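PDB 3MST: putative nitrate transport protein from Thermoplasma volcanium, which is of unproven function but may bind a small solute, possibly nitrate, for uptake into the cell. Local coordinates for residues I72-R77 with E170-Y175; T123-A128 with N138-G143; L153-P158 with R227-R232; R188-I193 with K207-Y212. All coordinates share one frame; numbering follows the deposited sequence. Where two conformers were deposited one is given.

Contact 1 of 4, residues I72-R77 with E170-Y175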
loop_
_atom_site.group_PDB
_atom_site.type_symbol
_atom_site.label_atom_id
_atom_site.label_comp_id
_atom_site.label_asym_id
_atom_site.label_seq_id
_atom_site.Cartn_x
_atom_site.Cartn_y
_atom_site.Cartn_z
ATOM N N ILE A 72 -12.747 4.730 7.367
ATOM C CA ILE A 72 -11.347 4.484 7.719
ATOM C C ILE A 72 -11.118 4.519 9.209
ATOM O O ILE A 72 -11.490 5.519 9.864
ATOM C CB ILE A 72 -10.424 5.480 6.990
ATOM C CG1 ILE A 72 -10.494 5.318 5.482
ATOM C CG2 ILE A 72 -8.969 5.385 7.495
ATOM C CD1 ILE A 72 -9.845 6.475 4.726
ATOM N N PHE A 73 -10.536 3.471 9.790
ATOM C CA PHE A 73 -10.229 3.446 11.224
ATOM C C PHE A 73 -8.765 3.311 11.579
ATOM O O PHE A 73 -8.422 3.392 12.742
ATOM C CB PHE A 73 -11.061 2.364 11.944
ATOM C CG PHE A 73 -10.734 0.955 11.531
ATOM C CD1 PHE A 73 -9.738 0.258 12.160
ATOM C CD2 PHE A 73 -11.516 0.284 10.622
ATOM C CE1 PHE A 73 -9.430 -1.050 11.829
ATOM C CE2 PHE A 73 -11.200 -1.052 10.277
ATOM C CZ PHE A 73 -10.183 -1.715 10.905
ATOM N N ALA A 74 -7.899 3.016 10.588
ATOM C CA ALA A 74 -6.480 2.927 10.830
ATOM C C ALA A 74 -5.791 3.109 9.486
ATOM O O ALA A 74 -6.391 2.972 8.415
ATOM C CB ALA A 74 -6.127 1.565 11.441
ATOM N N GLY A 75 -4.540 3.533 9.588
ATOM C CA GLY A 75 -3.688 3.732 8.413
ATOM C C GLY A 75 -2.424 2.907 8.546
ATOM O O GLY A 75 -2.041 2.497 9.648
ATOM N N VAL A 76 -1.778 2.674 7.400
ATOM C CA VAL A 76 -0.484 1.974 7.403
ATOM C C VAL A 76 0.493 2.780 6.542
ATOM O O VAL A 76 0.140 3.056 5.359
ATOM C CB VAL A 76 -0.530 0.492 6.945
ATOM C CG1 VAL A 76 0.796 -0.217 7.357
ATOM C CG2 VAL A 76 -1.760 -0.223 7.542
ATOM N N ARG A 77 1.665 3.120 7.094
ATOM C CA ARG A 77 2.774 3.613 6.293
ATOM C C ARG A 77 3.574 2.394 5.812
ATOM O O ARG A 77 3.940 1.515 6.628
ATOM C CB ARG A 77 3.669 4.538 7.120
ATOM C CG ARG A 77 3.073 5.904 7.421
ATOM C CD ARG A 77 4.037 6.708 8.228
ATOM N NE ARG A 77 3.653 8.109 8.389
ATOM C CZ ARG A 77 2.889 8.578 9.352
ATOM N NH1 ARG A 77 2.329 7.769 10.237
ATOM N NH2 ARG A 77 2.669 9.893 9.409
ATOM N N GLU A 170 -9.332 -6.115 16.879
ATOM C CA GLU A 170 -8.750 -7.460 16.631
ATOM C C GLU A 170 -7.927 -7.479 15.310
ATOM O O GLU A 170 -6.938 -8.166 15.206
ATOM C CB GLU A 170 -9.857 -8.527 16.587
ATOM C CG GLU A 170 -10.719 -8.685 17.865
ATOM C CD GLU A 170 -11.986 -7.805 17.997
ATOM O OE1 GLU A 170 -12.155 -6.768 17.306
ATOM O OE2 GLU A 170 -12.822 -8.154 18.873
ATOM N N VAL A 171 -8.369 -6.717 14.311
ATOM C CA VAL A 171 -7.685 -6.672 13.028
ATOM C C VAL A 171 -6.374 -5.881 13.201
ATOM O O VAL A 171 -5.352 -6.272 12.703
ATOM C CB VAL A 171 -8.588 -6.084 11.930
ATOM C CG1 VAL A 171 -7.751 -5.846 10.641
ATOM C CG2 VAL A 171 -9.770 -7.006 11.638
ATOM N N ILE A 172 -6.410 -4.769 13.930
ATOM C CA ILE A 172 -5.221 -3.986 14.207
ATOM C C ILE A 172 -4.177 -4.797 14.957
ATOM O O ILE A 172 -2.993 -4.785 14.610
ATOM C CB ILE A 172 -5.526 -2.650 15.001
ATOM C CG1 ILE A 172 -6.445 -1.725 14.189
ATOM C CG2 ILE A 172 -4.217 -1.949 15.345
ATOM C CD1 ILE A 172 -7.005 -0.554 14.894
ATOM N N GLU A 173 -4.641 -5.496 15.995
ATOM C CA GLU A 173 -3.775 -6.296 16.823
ATOM C C GLU A 173 -3.100 -7.402 16.015
ATOM O O GLU A 173 -1.885 -7.598 16.128
ATOM C CB GLU A 173 -4.578 -6.837 18.021
ATOM C CG GLU A 173 -4.973 -5.712 18.983
ATOM C CD GLU A 173 -6.106 -6.047 19.933
ATOM O OE1 GLU A 173 -6.615 -7.193 19.900
ATOM O OE2 GLU A 173 -6.497 -5.131 20.711
ATOM N N ALA A 174 -3.873 -8.104 15.192
ATOM C CA ALA A 174 -3.334 -9.155 14.308
ATOM C C ALA A 174 -2.314 -8.556 13.348
ATOM O O ALA A 174 -1.249 -9.121 13.105
ATOM C CB ALA A 174 -4.429 -9.882 13.565
ATOM N N TYR A 175 -2.635 -7.389 12.816
ATOM C CA TYR A 175 -1.752 -6.743 11.862
ATOM C C TYR A 175 -0.378 -6.450 12.485
ATOM O O TYR A 175 0.666 -6.724 11.881
ATOM C CB TYR A 175 -2.411 -5.476 11.317
ATOM C CG TYR A 175 -1.864 -4.991 10.006
ATOM C CD1 TYR A 175 -0.770 -4.126 9.971
ATOM C CD2 TYR A 175 -2.421 -5.407 8.825
ATOM C CE1 TYR A 175 -0.264 -3.674 8.768
ATOM C CE2 TYR A 175 -1.917 -4.977 7.569
ATOM C CZ TYR A 175 -0.834 -4.120 7.588
ATOM O OH TYR A 175 -0.337 -3.674 6.375
#
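Phe-73 and Ile-172 pass side by side, pointing opposite ways, and the isoleucine meets the phenylalanine ring at its edge. The evidence is that CG1 of Ile-172 lies in the ring plane, 3.9 Å from Phe-73 CE1, while CD1 of Ile-172 runs on alongside to 4.0 Å from Phe-73 CD1. The ring reaches this place because CG of Phe-73 stands between its own backbone N and carbonyl carbon (chi1 65°). The same methyl, Ile-172 CD1, also sits 4.1 Å from Ala-74 CB, so it touches two consecutive strand residues. Both of these can face the helix because Phe-73 and Ala-74 lie opposite Met-162 of the adjoining strand in a classic beta bulge. In fold terms, helix 169-184 covers one face of the mixed sheet, as is usual in an alpha/beta lobe: the axes of these short strand and helix segments run 10.2 Å apart and only 11° from parallel. Further along both segments, Val-76 and Tyr-175 meet head on. Both valine methyls come up obliquely to the phenol end from one side, with Val-76 CG1 at 3.8 Å from Tyr-175 OH and Val-76 CG2 at 4.0 Å from Tyr-175 CE1. With its CG trans to the backbone N (chi1 -159°), Tyr-175 carries its ring toward the strand, and its buried hydroxyl is hydrogen-bonded to the carbonyl oxygen of Val-30. Losing that hydroxyl to a phenylalanine would probably leave the Val-30 carbonyl without this partner and thin the cover over the Val-76 methyls. Met-162 touches Phe-73, Val-76 and Tyr-175 from strand 160-164.

Contact 2 of 4, residues T123-A128 with N138-G143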
loop_
_atom_site.group_PDB
_atom_site.type_symbol
_atom_site.label_atom_id
_atom_site.label_comp_id
_atom_site.label_asym_id
_atom_site.label_seq_id
_atom_site.Cartn_x
_atom_site.Cartn_y
_atom_site.Cartn_z
ATOM N N THR A 123 9.912 0.205 -19.323
ATOM C CA THR A 123 9.984 1.550 -19.922
ATOM C C THR A 123 10.409 2.585 -18.901
ATOM O O THR A 123 11.238 3.475 -19.168
ATOM C CB THR A 123 8.651 1.950 -20.516
ATOM O OG1 THR A 123 8.351 1.047 -21.570
ATOM C CG2 THR A 123 8.670 3.427 -21.023
ATOM N N CYS A 124 9.888 2.451 -17.695
ATOM C CA CYS A 124 10.285 3.349 -16.619
ATOM C C CYS A 124 11.786 3.301 -16.351
ATOM O O CYS A 124 12.455 4.309 -16.213
ATOM C CB CYS A 124 9.542 3.001 -15.335
ATOM S SG CYS A 124 7.782 3.494 -15.327
ATOM N N ILE A 125 12.332 2.086 -16.273
ATOM C CA ILE A 125 13.748 1.950 -16.067
ATOM C C ILE A 125 14.550 2.591 -17.207
ATOM O O ILE A 125 15.528 3.291 -16.981
ATOM C CB ILE A 125 14.161 0.425 -15.880
ATOM C CG1 ILE A 125 13.543 -0.139 -14.596
ATOM C CG2 ILE A 125 15.703 0.243 -15.929
ATOM C CD1 ILE A 125 13.653 -1.632 -14.499
ATOM N N LYS A 126 14.178 2.269 -18.422
ATOM C CA LYS A 126 14.903 2.785 -19.589
ATOM C C LYS A 126 14.878 4.300 -19.629
ATOM O O LYS A 126 15.914 4.939 -19.842
ATOM C CB LYS A 126 14.299 2.200 -20.866
ATOM C CG LYS A 126 15.000 2.744 -22.112
ATOM C CD LYS A 126 14.601 2.007 -23.360
ATOM C CE LYS A 126 13.223 2.328 -23.821
ATOM N NZ LYS A 126 12.892 1.584 -25.116
HETATM N N MSE A 127 13.694 4.885 -19.447
HETATM C CA MSE A 127 13.617 6.334 -19.564
HETATM C C MSE A 127 14.300 7.065 -18.410
HETATM O O MSE A 127 14.845 8.168 -18.606
HETATM C CB MSE A 127 12.201 6.799 -19.816
HETATM C CG MSE A 127 11.498 6.188 -21.023
HETATM SE SE MSE A 127 12.515 6.420 -22.716
HETATM C CE MSE A 127 12.228 8.359 -22.940
ATOM N N ALA A 128 14.302 6.479 -17.210
ATOM C CA ALA A 128 15.109 7.019 -16.140
ATOM C C ALA A 128 16.610 6.989 -16.466
ATOM O O ALA A 128 17.333 7.954 -16.241
ATOM C CB ALA A 128 14.783 6.351 -14.818
ATOM N N ASN A 138 9.236 -1.146 -5.664
ATOM C CA ASN A 138 10.587 -1.596 -5.366
ATOM C C ASN A 138 10.902 -2.941 -6.032
ATOM O O ASN A 138 12.049 -3.241 -6.245
ATOM C CB ASN A 138 10.802 -1.711 -3.862
ATOM C CG ASN A 138 10.754 -0.386 -3.165
ATOM O OD1 ASN A 138 10.975 0.655 -3.790
ATOM N ND2 ASN A 138 10.487 -0.416 -1.863
ATOM N N GLU A 139 9.877 -3.707 -6.385
ATOM C CA GLU A 139 10.085 -4.975 -7.100
ATOM C C GLU A 139 10.584 -4.767 -8.524
ATOM O O GLU A 139 11.224 -5.666 -9.107
ATOM C CB GLU A 139 8.844 -5.864 -7.101
ATOM C CG GLU A 139 7.657 -5.476 -8.012
ATOM C CD GLU A 139 6.840 -4.274 -7.550
ATOM O OE1 GLU A 139 7.078 -3.725 -6.449
ATOM O OE2 GLU A 139 5.923 -3.893 -8.323
ATOM N N ILE A 140 10.378 -3.576 -9.067
ATOM C CA ILE A 140 10.880 -3.184 -10.395
ATOM C C ILE A 140 12.316 -2.755 -10.340
ATOM O O ILE A 140 13.155 -3.193 -11.150
ATOM C CB ILE A 140 9.944 -2.094 -11.028
ATOM C CG1 ILE A 140 8.519 -2.629 -11.167
ATOM C CG2 ILE A 140 10.561 -1.562 -12.308
ATOM C CD1 ILE A 140 8.353 -3.871 -12.008
ATOM N N SER A 141 12.647 -1.871 -9.423
ATOM C CA SER A 141 13.992 -1.368 -9.251
ATOM C C SER A 141 14.077 -0.679 -7.898
ATOM O O SER A 141 13.137 0.010 -7.488
ATOM C CB SER A 141 14.391 -0.385 -10.388
ATOM O OG SER A 141 15.758 -0.024 -10.313
ATOM N N ILE A 142 15.236 -0.825 -7.259
ATOM C CA ILE A 142 15.537 -0.048 -6.079
ATOM C C ILE A 142 16.087 1.284 -6.494
ATOM O O ILE A 142 16.874 1.443 -7.432
ATOM C CB ILE A 142 16.519 -0.745 -5.155
ATOM C CG1 ILE A 142 15.886 -2.041 -4.681
ATOM C CG2 ILE A 142 16.855 0.144 -3.952
ATOM C CD1 ILE A 142 14.412 -1.883 -4.359
ATOM N N GLY A 143 15.620 2.285 -5.803
ATOM C CA GLY A 143 16.137 3.630 -6.056
ATOM C C GLY A 143 15.959 4.465 -4.798
ATOM O O GLY A 143 16.010 3.923 -3.686
#
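Ile-125, on helix 121-129, and Ser-141, in the loop that follows strand 133-137, mark the closest backbone approach, with their CA atoms 7.6 Å apart. The helix links strand 115-118 to strand 133-137, which run parallel with strand 91-94 between them, so this is a beta-alpha-beta crossover whose helix leans on the loop leaving its second strand. The inner side of the helix is marked by Cys-124, which packs on Ala-134 and Val-136 of that strand and on Tyr-93. Ile-125, one residue on, points at the loop and gives the largest single share of the contact. Its CG1 branch lies beside the backbone N (chi1 -65°), and from there the side chain runs at a slant over that of Ile-140. The touching branch of Ile-140 is its CG2 methyl, which is trans to the backbone N; it lies 4.0 Å from Ile-125 CG1. Ser-141 contributes its CB, 4.3 Å from Ile-125 CG1, and the serine side chain also rests on Leu-84 of strand 81-85. The interface buries 107 Å² summed over both sides, and all three touching residues stay partly exposed, which describes a small, largely apolar contact near the surface. Farthest along the isoleucine, the Ile-125 CD1 methyl lies 3.8 Å from Ile-140 CG2 and 3.7 Å from the backbone oxygen Ile-140 O.

Contact 3 of 4, residues L153-P158 with R227-R232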
loop_
_atom_site.group_PDB
_atom_site.type_symbol
_atom_site.label_atom_id
_atom_site.label_comp_id
_atom_site.label_asym_id
_atom_site.label_seq_id
_atom_site.Cartn_x
_atom_site.Cartn_y
_atom_site.Cartn_z
ATOM N N LEU A 153 9.375 16.662 1.714
ATOM C CA LEU A 153 8.301 17.573 1.354
ATOM C C LEU A 153 7.303 17.860 2.497
ATOM O O LEU A 153 6.388 18.666 2.297
ATOM C CB LEU A 153 7.554 17.018 0.142
ATOM C CG LEU A 153 8.342 16.946 -1.184
ATOM C CD1 LEU A 153 7.596 16.072 -2.171
ATOM C CD2 LEU A 153 8.652 18.326 -1.784
ATOM N N GLY A 154 7.470 17.203 3.650
ATOM C CA GLY A 154 6.526 17.317 4.784
ATOM C C GLY A 154 5.174 16.625 4.569
ATOM O O GLY A 154 4.119 17.082 5.107
ATOM N N LEU A 155 5.190 15.514 3.831
ATOM C CA LEU A 155 3.977 14.821 3.407
ATOM C C LEU A 155 4.043 13.328 3.723
ATOM O O LEU A 155 3.433 12.500 2.992
ATOM C CB LEU A 155 3.706 15.028 1.925
ATOM C CG LEU A 155 3.350 16.463 1.534
ATOM C CD1 LEU A 155 3.281 16.585 0.006
ATOM C CD2 LEU A 155 2.090 16.921 2.270
ATOM N N ASP A 156 4.738 13.035 4.825
ATOM C CA ASP A 156 4.878 11.683 5.384
ATOM C C ASP A 156 3.600 11.242 6.067
ATOM O O ASP A 156 3.397 11.557 7.242
ATOM C CB ASP A 156 6.044 11.598 6.378
ATOM C CG ASP A 156 6.212 10.203 6.958
ATOM O OD1 ASP A 156 5.647 9.221 6.351
ATOM O OD2 ASP A 156 6.931 10.122 7.989
ATOM N N LEU A 157 2.751 10.561 5.292
ATOM C CA LEU A 157 1.384 10.198 5.713
ATOM C C LEU A 157 1.107 8.775 5.253
ATOM O O LEU A 157 1.727 8.300 4.282
ATOM C CB LEU A 157 0.374 11.165 5.112
ATOM C CG LEU A 157 0.474 12.587 5.664
ATOM C CD1 LEU A 157 -0.157 13.566 4.698
ATOM C CD2 LEU A 157 -0.109 12.686 7.090
ATOM N N PRO A 158 0.193 8.076 5.904
ATOM C CA PRO A 158 -0.089 6.701 5.527
ATOM C C PRO A 158 -0.849 6.607 4.217
ATOM O O PRO A 158 -1.957 7.154 4.071
ATOM C CB PRO A 158 -0.955 6.190 6.686
ATOM C CG PRO A 158 -1.569 7.403 7.255
ATOM C CD PRO A 158 -0.518 8.452 7.140
ATOM N N ARG A 227 -6.159 11.561 3.713
ATOM C CA ARG A 227 -7.349 11.709 2.915
ATOM C C ARG A 227 -7.268 13.017 2.133
ATOM O O ARG A 227 -7.591 13.070 0.945
ATOM C CB ARG A 227 -8.573 11.736 3.817
ATOM C CG ARG A 227 -9.902 11.705 3.050
ATOM C CD ARG A 227 -11.145 11.791 3.939
ATOM N NE ARG A 227 -11.136 13.039 4.674
ATOM C CZ ARG A 227 -11.880 13.279 5.749
ATOM N NH1 ARG A 227 -12.758 12.370 6.182
ATOM N NH2 ARG A 227 -11.766 14.449 6.360
ATOM N N GLU A 228 -6.848 14.089 2.813
ATOM C CA GLU A 228 -6.719 15.389 2.163
ATOM C C GLU A 228 -5.665 15.350 1.056
ATOM O O GLU A 228 -5.909 15.857 -0.029
ATOM C CB GLU A 228 -6.363 16.473 3.179
ATOM C CG GLU A 228 -7.492 16.864 4.137
ATOM C CD GLU A 228 -7.024 17.844 5.265
ATOM O OE1 GLU A 228 -5.785 17.986 5.527
ATOM O OE2 GLU A 228 -7.930 18.468 5.898
ATOM N N LEU A 229 -4.495 14.791 1.330
ATOM C CA LEU A 229 -3.445 14.695 0.320
ATOM C C LEU A 229 -3.885 13.954 -0.915
ATOM O O LEU A 229 -3.772 14.465 -2.049
ATOM C CB LEU A 229 -2.182 14.040 0.911
ATOM C CG LEU A 229 -1.015 13.829 -0.061
ATOM C CD1 LEU A 229 -0.464 15.190 -0.564
ATOM C CD2 LEU A 229 0.079 12.972 0.617
ATOM N N TYR A 230 -4.417 12.753 -0.724
ATOM C CA TYR A 230 -4.795 11.931 -1.846
ATOM C C TYR A 230 -6.066 12.390 -2.552
ATOM O O TYR A 230 -6.250 12.075 -3.703
ATOM C CB TYR A 230 -4.807 10.446 -1.463
ATOM C CG TYR A 230 -3.403 9.884 -1.315
ATOM C CD1 TYR A 230 -2.676 9.512 -2.446
ATOM C CD2 TYR A 230 -2.805 9.734 -0.096
ATOM C CE1 TYR A 230 -1.383 9.031 -2.335
ATOM C CE2 TYR A 230 -1.474 9.256 0.034
ATOM C CZ TYR A 230 -0.769 8.898 -1.108
ATOM O OH TYR A 230 0.496 8.384 -1.004
ATOM N N SER A 231 -6.897 13.197 -1.900
ATOM C CA SER A 231 -8.022 13.789 -2.613
ATOM C C SER A 231 -7.592 14.722 -3.741
ATOM O O SER A 231 -8.406 15.015 -4.623
ATOM C CB SER A 231 -8.953 14.539 -1.664
ATOM O OG SER A 231 -9.629 13.650 -0.819
ATOM N N ARG A 232 -6.336 15.172 -3.726
ATOM C CA ARG A 232 -5.818 15.968 -4.854
ATOM C C ARG A 232 -5.961 15.226 -6.160
ATOM O O ARG A 232 -6.148 15.835 -7.220
ATOM C CB ARG A 232 -4.343 16.342 -4.680
ATOM C CG ARG A 232 -4.036 17.245 -3.547
ATOM C CD ARG A 232 -2.570 17.452 -3.420
ATOM N NE ARG A 232 -2.272 18.345 -2.331
ATOM C CZ ARG A 232 -1.050 18.725 -1.969
ATOM N NH1 ARG A 232 0.025 18.347 -2.644
ATOM N NH2 ARG A 232 -0.919 19.534 -0.927
#
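Apolar contact between leucines joins the two segments: Leu-229 splits its methyls between Leu-155 and Leu-157. Its CD1 lies 4.0 Å from Leu-155 CD1, and its CD2 is 4.1 Å from Leu-157 CD1. Because CG of Leu-229 is trans to the backbone N (chi1 178°), the fork projects from the helix toward the loop. An alanine at this position would remove both methyls, and is likely to open a gap against Leu-155 and Leu-157. A guanidinium face adds cover, with Leu-229 CD1 lying 3.7 Å above the plane of Arg-232, toward its rim.

Polar interactions shape each segment. Gly-154, just past helix 146-152, has positive phi and two bonds back into its last turn, a Schellman motif. Arg-227 O accepts from Ser-231 N at 2.9 Å and, in one of two serine conformers, from Ser-231 OG on the opposite face of the carbonyl plane. An unidentified molecule, probably from the crystallisation liquor, is hydrogen-bonded to Leu-157 N and Tyr-230 OH and may mark a pocket.

Around the leucines, Met-150 of helix 146-152 touches Leu-155 and Leu-229, and Tyr-111 of helix 100-112 touches Leu-155, while residues 153-158 lead on into strand 160-164.

Contact 4 of 4, residues R188-I193 with K207-Y212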
loop_
_atom_site.group_PDB
_atom_site.type_symbol
_atom_site.label_atom_id
_atom_site.label_comp_id
_atom_site.label_asym_id
_atom_site.label_seq_id
_atom_site.Cartn_x
_atom_site.Cartn_y
_atom_site.Cartn_z
ATOM N N ARG A 188 11.292 -16.610 5.694
ATOM C CA ARG A 188 10.030 -17.334 5.729
ATOM C C ARG A 188 8.895 -16.441 5.236
ATOM O O ARG A 188 7.987 -16.912 4.547
ATOM C CB ARG A 188 9.711 -17.782 7.142
ATOM C CG ARG A 188 8.528 -18.729 7.204
ATOM N N ALA A 189 8.896 -15.191 5.703
ATOM C CA ALA A 189 7.866 -14.223 5.259
ATOM C C ALA A 189 7.907 -14.054 3.758
ATOM O O ALA A 189 6.863 -14.110 3.092
ATOM C CB ALA A 189 8.086 -12.871 5.956
ATOM N N ALA A 190 9.103 -13.953 3.183
ATOM C CA ALA A 190 9.227 -13.846 1.726
ATOM C C ALA A 190 8.659 -15.067 0.978
ATOM O O ALA A 190 7.967 -14.929 -0.051
ATOM C CB ALA A 190 10.678 -13.593 1.317
ATOM N N GLU A 191 8.920 -16.274 1.481
ATOM C CA GLU A 191 8.366 -17.451 0.830
ATOM C C GLU A 191 6.850 -17.500 0.924
ATOM O O GLU A 191 6.183 -17.834 -0.053
ATOM C CB GLU A 191 8.950 -18.731 1.433
ATOM C CG GLU A 191 10.450 -18.768 1.539
ATOM C CD GLU A 191 10.962 -20.106 2.030
ATOM O OE1 GLU A 191 10.124 -21.009 2.348
ATOM O OE2 GLU A 191 12.203 -20.242 2.106
ATOM N N ILE A 192 6.293 -17.146 2.094
ATOM C CA ILE A 192 4.851 -17.142 2.250
ATOM C C ILE A 192 4.197 -16.122 1.323
ATOM O O ILE A 192 3.211 -16.404 0.661
ATOM C CB ILE A 192 4.424 -16.885 3.732
ATOM C CG1 ILE A 192 4.856 -18.048 4.644
ATOM C CG2 ILE A 192 2.924 -16.703 3.777
ATOM C CD1 ILE A 192 5.050 -17.555 6.112
ATOM N N ILE A 193 4.725 -14.908 1.310
ATOM C CA ILE A 193 4.172 -13.824 0.483
ATOM C C ILE A 193 4.247 -14.173 -0.986
ATOM O O ILE A 193 3.286 -14.004 -1.743
ATOM C CB ILE A 193 4.903 -12.498 0.786
ATOM C CG1 ILE A 193 4.530 -11.995 2.196
ATOM C CG2 ILE A 193 4.552 -11.436 -0.269
ATOM C CD1 ILE A 193 5.526 -11.047 2.788
ATOM N N LYS A 207 14.691 -9.979 -1.637
ATOM C CA LYS A 207 15.503 -8.787 -1.812
ATOM C C LYS A 207 14.853 -7.543 -1.240
ATOM O O LYS A 207 15.528 -6.670 -0.716
ATOM C CB LYS A 207 15.767 -8.561 -3.302
ATOM C CG LYS A 207 16.643 -7.376 -3.644
ATOM N N ILE A 208 13.533 -7.430 -1.365
ATOM C CA ILE A 208 12.848 -6.168 -1.041
ATOM C C ILE A 208 12.070 -6.136 0.275
ATOM O O ILE A 208 11.638 -5.060 0.704
ATOM C CB ILE A 208 11.930 -5.705 -2.211
ATOM C CG1 ILE A 208 10.652 -6.537 -2.332
ATOM C CG2 ILE A 208 12.738 -5.613 -3.540
ATOM C CD1 ILE A 208 9.735 -6.129 -3.458
ATOM N N ILE A 209 11.895 -7.276 0.919
ATOM C CA ILE A 209 10.955 -7.376 2.047
ATOM C C ILE A 209 11.323 -6.461 3.190
ATOM O O ILE A 209 10.465 -5.919 3.868
ATOM C CB ILE A 209 10.757 -8.843 2.516
ATOM C CG1 ILE A 209 9.546 -8.922 3.475
ATOM C CG2 ILE A 209 12.090 -9.423 3.056
ATOM C CD1 ILE A 209 9.093 -10.289 3.698
ATOM N N GLY A 210 12.620 -6.260 3.415
ATOM C CA GLY A 210 13.053 -5.406 4.519
ATOM C C GLY A 210 12.840 -3.913 4.352
ATOM O O GLY A 210 12.976 -3.129 5.295
ATOM N N ILE A 211 12.551 -3.497 3.113
ATOM C CA ILE A 211 12.373 -2.071 2.829
ATOM C C ILE A 211 11.019 -1.580 3.332
ATOM O O ILE A 211 10.867 -0.428 3.684
ATOM C CB ILE A 211 12.541 -1.757 1.320
ATOM C CG1 ILE A 211 13.904 -2.264 0.788
ATOM C CG2 ILE A 211 12.352 -0.250 1.055
ATOM C CD1 ILE A 211 14.031 -2.243 -0.739
ATOM N N TYR A 212 10.002 -2.423 3.308
ATOM C CA TYR A 212 8.633 -1.947 3.568
ATOM C C TYR A 212 8.460 -1.197 4.855
ATOM O O TYR A 212 7.838 -0.138 4.893
ATOM C CB TYR A 212 7.665 -3.123 3.522
ATOM C CG TYR A 212 7.490 -3.784 2.165
ATOM C CD1 TYR A 212 7.108 -3.061 1.040
ATOM C CD2 TYR A 212 7.721 -5.147 2.032
ATOM C CE1 TYR A 212 6.926 -3.682 -0.206
ATOM C CE2 TYR A 212 7.548 -5.769 0.809
ATOM C CZ TYR A 212 7.130 -5.053 -0.315
ATOM O OH TYR A 212 6.980 -5.696 -1.515
#
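Apolar contacts between Ile-209 and the helix 186-197 carry this interface, and a single methyl, Ile-209 CD1, makes the closest of them. That methyl sits 3.6 Å from Ala-189 CB and 3.8 Å from Ile-193 CD1, residues one helical turn apart, with Ala-190 CB farther off at 4.4 Å. Ile-193 and Ile-209 thus meet methyl to methyl. The reach of Ile-209 follows from its extended chain: CG1 is trans to the backbone N (chi1 -168°) and the next bond is also near trans (chi2 166°), which carries CD1 straight to the helix surface.

Contact with the backbone is the second kind. Ile-209 CD1 lies 3.7 Å from Ala-190 N, an approach to the main chain probably allowed by the small side chains of Ala-189 and Ala-190. The approach of Ala-190 and Ile-209, with CA atoms 6.7 Å apart, shows how near the two backbones come.

Hydrogen bonds do not join the two segments; within them Ile-193 N bonds to Ala-189 O at 2.9 Å, a regular helical bond, and Ile-211 N to Ile-208 O. Further apolar cover comes from Ile-182 of helix 169-184, touching both Ala-189 and Ile-209, and from Val-36 of helix 32-36, touching Ala-189 and Ile-193.

With every touching residue buried and only van der Waals contact between the segments, the join depends on the shape of one isoleucine fitted against two alanines and Ile-193, not on polar pairing.

Two mixed sheets organise the four contacts. Contact 1 lies on the six-stranded sheet, contact 2 beside the five-stranded one, with centres about 30 Å apart on opposite sides of the chain's centre. Along the chain, contact 2 falls between the two segments of contact 1, and contact 4 between those of contact 3. Contacts 1 and 3 alternate and touch through the salt bridge from Arg-77 NE to Asp-156 OD1. Contact 4 stays about 5 Å from contact 1 at the nearest atoms but does touch contact 2, where Ile-142 CD1 packs 3.7 Å from Ile-211 CD1. The two sheets are bridged by loops and helices that include contacts 3 and 4, consistent with a two-lobed solute-binding fold.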